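Flavoredoxin (Desulfovibrio vulgaris str. 'Miyazaki F', PDB 2D5M) binds flavin mononucleotide and probably carries electrons between redox partners. Local coordinates at residues Ala36-Cys39 against Ser45-Val48; Asp91-Ala94 against Thr99-Pro102; Glu145-Asp150 against Asn157-Val162. One frame throughout, in Å; residues are numbered along the deposited sequence.

Contact 1: Ala36-Cys39 against Ser45-Val48. With ZN (zinc ion), chain D.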
loop_
_atom_site.group_PDB
_atom_site.type_symbol
_atom_site.label_atom_id
_atom_site.label_comp_id
_atom_site.label_asym_id
_atom_site.label_seq_id
_atom_site.Cartn_x
_atom_site.Cartn_y
_atom_site.Cartn_z
ATOM N N ALA A 36 0.834 0.442 5.705
ATOM C CA ALA A 36 0.637 -0.981 5.594
ATOM C C ALA A 36 0.716 -1.402 4.147
ATOM O O ALA A 36 0.481 -0.610 3.235
ATOM C CB ALA A 36 -0.739 -1.385 6.158
ATOM N N GLY A 37 0.982 -2.708 3.949
ATOM C CA GLY A 37 0.918 -3.293 2.620
ATOM C C GLY A 37 1.408 -4.715 2.691
ATOM O O GLY A 37 1.836 -5.205 3.718
ATOM N N ILE A 38 1.251 -5.438 1.560
ATOM C CA ILE A 38 1.783 -6.795 1.459
ATOM C C ILE A 38 3.292 -6.702 1.534
ATOM O O ILE A 38 3.887 -5.811 0.910
ATOM C CB ILE A 38 1.269 -7.491 0.210
ATOM C CG1 ILE A 38 -0.273 -7.598 0.247
ATOM C CG2 ILE A 38 1.927 -8.844 -0.002
ATOM C CD1 ILE A 38 -0.896 -8.032 -1.060
ATOM N N CYS A 39 3.921 -7.591 2.279
ATOM C CA CYS A 39 5.376 -7.586 2.370
ATOM C C CYS A 39 6.032 -8.807 1.792
ATOM O O CYS A 39 7.197 -8.702 1.380
ATOM C CB CYS A 39 5.924 -7.376 3.791
ATOM S SG CYS A 39 5.384 -8.633 5.000
ATOM N N SER A 45 2.095 -12.483 3.423
ATOM C CA SER A 45 2.158 -11.668 4.624
ATOM C C SER A 45 1.851 -10.214 4.365
ATOM O O SER A 45 2.136 -9.716 3.266
ATOM C CB SER A 45 3.578 -11.712 5.234
ATOM O OG SER A 45 4.070 -12.990 5.534
ATOM N N ILE A 46 1.303 -9.545 5.375
ATOM C CA ILE A 46 1.063 -8.114 5.382
ATOM C C ILE A 46 1.791 -7.507 6.558
ATOM O O ILE A 46 1.734 -8.056 7.683
ATOM C CB ILE A 46 -0.459 -7.794 5.424
ATOM C CG1 ILE A 46 -1.053 -8.219 4.082
ATOM C CG2 ILE A 46 -0.728 -6.346 5.758
ATOM C CD1 ILE A 46 -2.586 -8.165 4.044
ATOM N N ALA A 47 2.420 -6.393 6.322
ATOM C CA ALA A 47 3.068 -5.554 7.338
ATOM C C ALA A 47 2.175 -4.376 7.656
ATOM O O ALA A 47 1.633 -3.721 6.763
ATOM C CB ALA A 47 4.423 -5.097 6.822
ATOM N N VAL A 48 2.056 -4.077 8.957
ATOM C CA VAL A 48 1.265 -2.933 9.421
ATOM C C VAL A 48 2.087 -2.202 10.482
ATOM O O VAL A 48 2.568 -2.827 11.424
ATOM C CB VAL A 48 -0.083 -3.369 9.983
ATOM C CG1 VAL A 48 -0.902 -2.081 10.081
ATOM C CG2 VAL A 48 -0.813 -4.426 9.176
HETATM ZN ZN ZN D . 7.167 -10.218 5.020
HETATM O O HOH W 1 6.682 -12.053 6.208
#
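The side chain of C39 lies over the neighbouring strand, its SG 3.6 Å from S45 CB and its CB against the methyl of A47. A first torsion of 59° sets SG between the backbone N and the carbonyl carbon, and from there the sulfur binds a zinc ion at 2.4 Å. A cysteine sulfur, probably deprotonated here, is a usual ligand for zinc; C40 of the same chain and H131 of the second subunit also bind it, and a water completes the set. That water donates to S45 OG, a second-shell hydroxyl that is also hydrogen-bonded to P43 O. Residues 36-39 and 45-48 are facing parts of a beta hairpin within the antiparallel sheet of this FMN-binding fold. G37, with no side chain, meets A47 through backbone alone in a hydrogen-bonded pair: G37 N reaches A47 O at 3.1 Å, and A47 N returns to G37 O at 2.9 Å. Two residues on, C39 N donates to S45 O at 2.9 Å. In the non-hydrogen-bonded pair I38-I46 the two side chains diverge, yet their CG1 atoms still meet at 4.0 Å. These branched residues serve different surroundings, I46 packing on I118 and L120 inside the subunit while I38 packs on W35 of the second subunit. A36 lies close to A47 O, its CB 3.4 Å from that oxygen, where a small side chain suits.

Contact 2: Asp91-Ala94 against Thr99-Pro102. With FMN (flavin mononucleotide), chain E.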
loop_
_atom_site.group_PDB
_atom_site.type_symbol
_atom_site.label_atom_id
_atom_site.label_comp_id
_atom_site.label_asym_id
_atom_site.label_seq_id
_atom_site.Cartn_x
_atom_site.Cartn_y
_atom_site.Cartn_z
ATOM N N ASP A 91 -16.494 0.190 22.875
ATOM C CA ASP A 91 -16.737 -0.864 21.881
ATOM C C ASP A 91 -17.208 -0.159 20.614
ATOM O O ASP A 91 -18.354 0.257 20.489
ATOM C CB ASP A 91 -17.780 -1.856 22.415
ATOM C CG ASP A 91 -18.050 -2.987 21.444
ATOM O OD1 ASP A 91 -17.846 -2.814 20.224
ATOM O OD2 ASP A 91 -18.491 -4.072 21.925
ATOM N N LYS A 92 -16.291 -0.066 19.652
ATOM C CA LYS A 92 -16.581 0.605 18.403
ATOM C C LYS A 92 -17.562 -0.148 17.541
ATOM O O LYS A 92 -18.266 0.452 16.723
ATOM C CB LYS A 92 -15.296 0.844 17.606
ATOM C CG LYS A 92 -14.271 1.701 18.244
ATOM C CD LYS A 92 -13.052 1.890 17.338
ATOM C CE LYS A 92 -11.833 2.143 18.166
ATOM N NZ LYS A 92 -10.587 2.229 17.393
ATOM N N PHE A 93 -17.611 -1.490 17.674
ATOM C CA PHE A 93 -18.624 -2.241 16.929
ATOM C C PHE A 93 -20.019 -1.837 17.392
ATOM O O PHE A 93 -20.941 -1.659 16.579
ATOM C CB PHE A 93 -18.423 -3.746 17.091
ATOM C CG PHE A 93 -17.255 -4.293 16.286
ATOM C CD1 PHE A 93 -17.487 -4.782 15.006
ATOM C CD2 PHE A 93 -15.974 -4.328 16.801
ATOM C CE1 PHE A 93 -16.458 -5.305 14.253
ATOM C CE2 PHE A 93 -14.933 -4.859 16.021
ATOM C CZ PHE A 93 -15.192 -5.369 14.775
ATOM N N ALA A 94 -20.207 -1.680 18.714
ATOM C CA ALA A 94 -21.451 -1.215 19.236
ATOM C C ALA A 94 -21.743 0.186 18.773
ATOM O O ALA A 94 -22.842 0.519 18.365
ATOM C CB ALA A 94 -21.465 -1.246 20.792
ATOM N N THR A 99 -20.721 -5.661 12.977
ATOM C CA THR A 99 -20.729 -7.030 13.541
ATOM C C THR A 99 -19.316 -7.559 13.663
ATOM O O THR A 99 -18.619 -7.722 12.635
ATOM C CB THR A 99 -21.513 -7.958 12.628
ATOM O OG1 THR A 99 -22.850 -7.453 12.444
ATOM C CG2 THR A 99 -21.653 -9.353 13.217
ATOM N N PRO A 100 -18.868 -7.884 14.877
ATOM C CA PRO A 100 -17.537 -8.474 15.062
ATOM C C PRO A 100 -17.624 -9.988 14.887
ATOM O O PRO A 100 -18.125 -10.704 15.784
ATOM C CB PRO A 100 -17.194 -8.067 16.501
ATOM C CG PRO A 100 -18.536 -8.021 17.200
ATOM C CD PRO A 100 -19.558 -7.630 16.167
ATOM N N VAL A 101 -17.237 -10.465 13.727
ATOM C CA VAL A 101 -17.344 -11.864 13.399
ATOM C C VAL A 101 -16.070 -12.574 13.815
ATOM O O VAL A 101 -14.977 -12.170 13.365
ATOM C CB VAL A 101 -17.580 -12.084 11.878
ATOM C CG1 VAL A 101 -17.633 -13.535 11.566
ATOM C CG2 VAL A 101 -18.840 -11.354 11.431
ATOM N N PRO A 102 -16.115 -13.612 14.633
ATOM C CA PRO A 102 -14.864 -14.293 14.995
ATOM C C PRO A 102 -14.177 -14.901 13.783
ATOM O O PRO A 102 -14.813 -15.541 12.938
ATOM C CB PRO A 102 -15.292 -15.379 15.979
ATOM C CG PRO A 102 -16.667 -15.044 16.344
ATOM C CD PRO A 102 -17.282 -14.216 15.300
HETATM N N1 FMN E . -2.435 4.552 13.350
HETATM C C2 FMN E . -1.360 3.703 13.304
HETATM O O2 FMN E . -0.748 3.400 14.338
HETATM N N3 FMN E . -0.947 3.216 12.067
HETATM C C4 FMN E . -1.509 3.542 10.854
HETATM O O4 FMN E . -1.063 3.057 9.793
HETATM C C4A FMN E . -2.591 4.465 10.897
HETATM N N5 FMN E . -3.155 4.877 9.736
HETATM C C5A FMN E . -4.295 5.631 9.859
HETATM C C6 FMN E . -4.930 6.057 8.658
HETATM C C7 FMN E . -6.109 6.786 8.649
HETATM C C7M FMN E . -6.747 7.274 7.370
HETATM C C8 FMN E . -6.712 7.080 9.928
HETATM C C8M FMN E . -8.053 7.796 9.952
HETATM C C9 FMN E . -6.067 6.735 11.103
HETATM C C9A FMN E . -4.883 6.017 11.098
HETATM N N10 FMN E . -4.166 5.666 12.263
HETATM C C10 FMN E . -3.065 4.850 12.183
HETATM C "C1'" FMN E . -4.658 6.114 13.595
HETATM C "C2'" FMN E . -5.392 5.013 14.357
HETATM O "O2'" FMN E . -6.378 4.353 13.553
HETATM C "C3'" FMN E . -6.095 5.647 15.562
HETATM O "O3'" FMN E . -5.055 6.070 16.475
HETATM C "C4'" FMN E . -7.084 4.732 16.268
HETATM O "O4'" FMN E . -7.888 5.595 17.118
HETATM C "C5'" FMN E . -6.449 3.672 17.099
HETATM O "O5'" FMN E . -7.521 2.898 17.728
HETATM P P FMN E . -7.226 1.919 18.972
HETATM O O1P FMN E . -6.615 2.758 20.103
HETATM O O2P FMN E . -6.284 0.813 18.562
HETATM O O3P FMN E . -8.633 1.442 19.285
#
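With CG turned anti to its carbonyl carbon (chi1 -75°) and the ring plane turned nearly perpendicular to the plane of CA, CB and CG (chi2 -92°), F93 presents one face to P100. The proline CB stands over the middle of that face, 3.5 Å from the ring centroid and only 8° off the normal, a clear CH-pi contact. Proline suits the place because its CH groups are held in a compact ring and can rest on an aromatic face without needing a polar partner. The overlap extends to the backbone: F93 CD1 lies 3.4 Å from P100 N, while the N of T99 lies at the ring edge. No hydrogen bond joins the two segments; the ring rests on proline CH groups and on the peptide between T99 and P100.

F93 is placed by the start of its helix. D91 is the N-cap: A94 N reaches its OD1 from above the carboxylate plane at 3.0 Å, and F93 N donates weakly to the same oxygen. K92, between D91 and F93 in sequence, extends toward the flavin, its NZ donating to FMN O3P at 2.8 Å; its long chain and positive charge match the flavin phosphate, and the carbonyls of I30, Y85 and A82 also accept from NZ. The contact thus links the start of helix 92-96 to strand 100-102, which pairs with strand 109-111, and F93 packs further on V111 of that partner and on P28 and I30 of strand 28-41.

Contact 3: Glu145-Asp150 against Asn157-Val162. With ZN (zinc ion), chain C.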
loop_
_atom_site.group_PDB
_atom_site.type_symbol
_atom_site.label_atom_id
_atom_site.label_comp_id
_atom_site.label_asym_id
_atom_site.label_seq_id
_atom_site.Cartn_x
_atom_site.Cartn_y
_atom_site.Cartn_z
ATOM N N GLU A 145 -19.531 -13.518 -1.659
ATOM C CA GLU A 145 -19.751 -14.222 -2.921
ATOM C C GLU A 145 -20.186 -13.275 -4.045
ATOM O O GLU A 145 -19.850 -13.511 -5.196
ATOM C CB GLU A 145 -20.853 -15.254 -2.765
ATOM C CG GLU A 145 -20.666 -16.248 -1.632
ATOM C CD GLU A 145 -21.921 -17.095 -1.423
ATOM O OE1 GLU A 145 -21.673 -18.266 -1.071
ATOM O OE2 GLU A 145 -23.070 -16.663 -1.580
ATOM N N SER A 146 -20.945 -12.237 -3.719
ATOM C CA SER A 146 -21.461 -11.306 -4.694
ATOM C C SER A 146 -20.345 -10.533 -5.384
ATOM O O SER A 146 -20.610 -9.970 -6.420
ATOM C CB SER A 146 -22.406 -10.328 -3.988
ATOM O OG SER A 146 -21.719 -9.532 -3.009
ATOM N N CYS A 147 -19.157 -10.554 -4.763
ATOM C CA CYS A 147 -18.004 -9.800 -5.238
ATOM C C CYS A 147 -16.995 -10.639 -6.020
ATOM O O CYS A 147 -15.979 -10.091 -6.433
ATOM C CB CYS A 147 -17.344 -9.118 -4.052
ATOM S SG CYS A 147 -18.273 -7.822 -3.281
ATOM N N LEU A 148 -17.280 -11.910 -6.285
ATOM C CA LEU A 148 -16.375 -12.761 -6.979
ATOM C C LEU A 148 -16.745 -12.879 -8.453
ATOM O O LEU A 148 -17.905 -12.868 -8.847
ATOM C CB LEU A 148 -16.362 -14.149 -6.363
ATOM C CG LEU A 148 -15.879 -14.217 -4.891
ATOM C CD1 LEU A 148 -16.054 -15.622 -4.332
ATOM C CD2 LEU A 148 -14.439 -13.702 -4.814
ATOM N N ARG A 149 -15.679 -13.027 -9.244
ATOM C CA ARG A 149 -15.840 -13.347 -10.677
ATOM C C ARG A 149 -16.059 -14.843 -10.851
ATOM O O ARG A 149 -15.868 -15.655 -9.933
ATOM C CB ARG A 149 -14.596 -12.922 -11.493
ATOM C CG ARG A 149 -14.075 -11.553 -11.215
ATOM C CD ARG A 149 -12.816 -11.172 -11.920
ATOM N NE ARG A 149 -11.743 -12.158 -11.926
ATOM C CZ ARG A 149 -10.569 -11.808 -12.448
ATOM N NH1 ARG A 149 -10.328 -10.586 -12.899
ATOM N NH2 ARG A 149 -9.615 -12.703 -12.483
ATOM N N ASP A 150 -16.406 -15.229 -12.064
ATOM C CA ASP A 150 -16.605 -16.664 -12.289
ATOM C C ASP A 150 -15.357 -17.484 -12.009
ATOM O O ASP A 150 -15.477 -18.660 -11.643
ATOM C CB ASP A 150 -17.060 -16.852 -13.730
ATOM C CG ASP A 150 -18.408 -16.237 -14.026
ATOM O OD1 ASP A 150 -19.030 -15.631 -13.166
ATOM O OD2 ASP A 150 -18.789 -16.169 -15.196
ATOM N N ASN A 157 -13.955 -3.739 -8.412
ATOM C CA ASN A 157 -15.011 -2.723 -8.421
ATOM C C ASN A 157 -16.254 -3.147 -7.633
ATOM O O ASN A 157 -16.987 -2.264 -7.157
ATOM C CB ASN A 157 -15.400 -2.417 -9.858
ATOM C CG ASN A 157 -14.389 -1.665 -10.646
ATOM O OD1 ASN A 157 -14.072 -2.094 -11.777
ATOM N ND2 ASN A 157 -13.834 -0.565 -10.087
ATOM N N LYS A 158 -16.509 -4.448 -7.490
ATOM C CA LYS A 158 -17.583 -4.909 -6.627
ATOM C C LYS A 158 -17.184 -4.840 -5.170
ATOM O O LYS A 158 -17.984 -4.402 -4.305
ATOM C CB LYS A 158 -18.008 -6.340 -6.997
ATOM C CG LYS A 158 -18.704 -6.377 -8.369
ATOM C CD LYS A 158 -19.026 -7.798 -8.778
ATOM C CE LYS A 158 -20.026 -7.912 -9.917
ATOM N NZ LYS A 158 -20.502 -9.340 -9.967
ATOM N N VAL A 159 -15.945 -5.238 -4.847
ATOM C CA VAL A 159 -15.425 -5.010 -3.497
ATOM C C VAL A 159 -15.521 -3.526 -3.129
ATOM O O VAL A 159 -15.941 -3.134 -2.023
ATOM C CB VAL A 159 -13.998 -5.546 -3.351
ATOM C CG1 VAL A 159 -13.423 -5.208 -1.996
ATOM C CG2 VAL A 159 -13.985 -7.057 -3.553
ATOM N N ASP A 160 -15.100 -2.696 -4.072
ATOM C CA ASP A 160 -15.194 -1.262 -3.971
ATOM C C ASP A 160 -14.424 -0.703 -2.771
ATOM O O ASP A 160 -14.951 0.082 -1.971
ATOM C CB ASP A 160 -16.677 -0.854 -3.899
ATOM C CG ASP A 160 -16.892 0.606 -4.059
ATOM O OD1 ASP A 160 -17.775 1.181 -3.351
ATOM O OD2 ASP A 160 -16.212 1.224 -4.925
ATOM N N PRO A 161 -13.150 -1.040 -2.670
ATOM C CA PRO A 161 -12.349 -0.640 -1.502
ATOM C C PRO A 161 -12.003 0.850 -1.487
ATOM O O PRO A 161 -11.982 1.530 -2.510
ATOM C CB PRO A 161 -11.058 -1.451 -1.708
ATOM C CG PRO A 161 -10.908 -1.540 -3.196
ATOM C CD PRO A 161 -12.317 -1.708 -3.701
ATOM N N VAL A 162 -11.735 1.355 -0.298
ATOM C CA VAL A 162 -11.366 2.750 -0.125
ATOM C C VAL A 162 -9.861 2.915 -0.224
ATOM O O VAL A 162 -9.078 2.129 0.319
ATOM C CB VAL A 162 -11.876 3.276 1.216
ATOM C CG1 VAL A 162 -11.487 4.701 1.515
ATOM C CG2 VAL A 162 -13.381 3.149 1.376
HETATM ZN ZN ZN C . -20.837 -15.354 -14.046
HETATM O O HOH W 2 -22.777 -9.051 -8.311
HETATM O O HOH W 3 -21.575 -16.967 -12.801
HETATM O O HOH W 4 -21.755 -14.151 -12.883
HETATM O O HOH W 5 -20.088 -13.519 -15.182
#
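C147 SG lies against the backbone of K158 at the end of the short helix, and the lysine chain runs across the 3-10 turn. SG comes within 3.6 Å of K158 O and 4.0 Å of K158 CB, as van der Waals contacts. C147 CB also touches V159 CG2 at 4.0 Å. The compact cysteine lets turn and helix approach closely, the CA atoms of C147 and K158 being 5.1 Å apart, and the branched V159 packs on P115 and P154 beyond it.

K158 leaves its backbone with CG anti to the carbonyl carbon (chi1 -69°) and stays extended thereafter, which lays CD alongside S146 O at 3.6 Å. Its amino group stops short of a direct bond to that carbonyl: a water accepts from K158 NZ at 2.8 Å and donates to S146 O at 3.0 Å. Further along the loop, D150 binds a zinc ion through both carboxylate oxygens, OD1 at 2.0 Å, with three waters as the other ligands seen.

Across these segments the contact consists of dispersion round a buried cysteine and a water bridge at the surface; the lysine lays methylenes over the turn while its amino group, presumably charged, stays in contact with water.

How the contacts relate
The three contacts follow one another along the chain within a single flavin reductase-like domain, and none touches another. Contacts 1 and 2 lie on opposite sides of the chain's centre, their own centres 23 Å apart, yet both approach one FMN: K92 of contact 2 holds the phosphate, while the V48 side chain, in the conformer given, lies about 5 Å from the same FMN at nearest atoms. Contact 3, its centre 21 Å from contact 1 and 22 Å from contact 2, shares with contact 1 an approach to the second subunit. Each of these two also carries zinc: C39 and C40 sulfurs, H131 of the second subunit and a water in contact 1, the D150 carboxylate with three waters in contact 3.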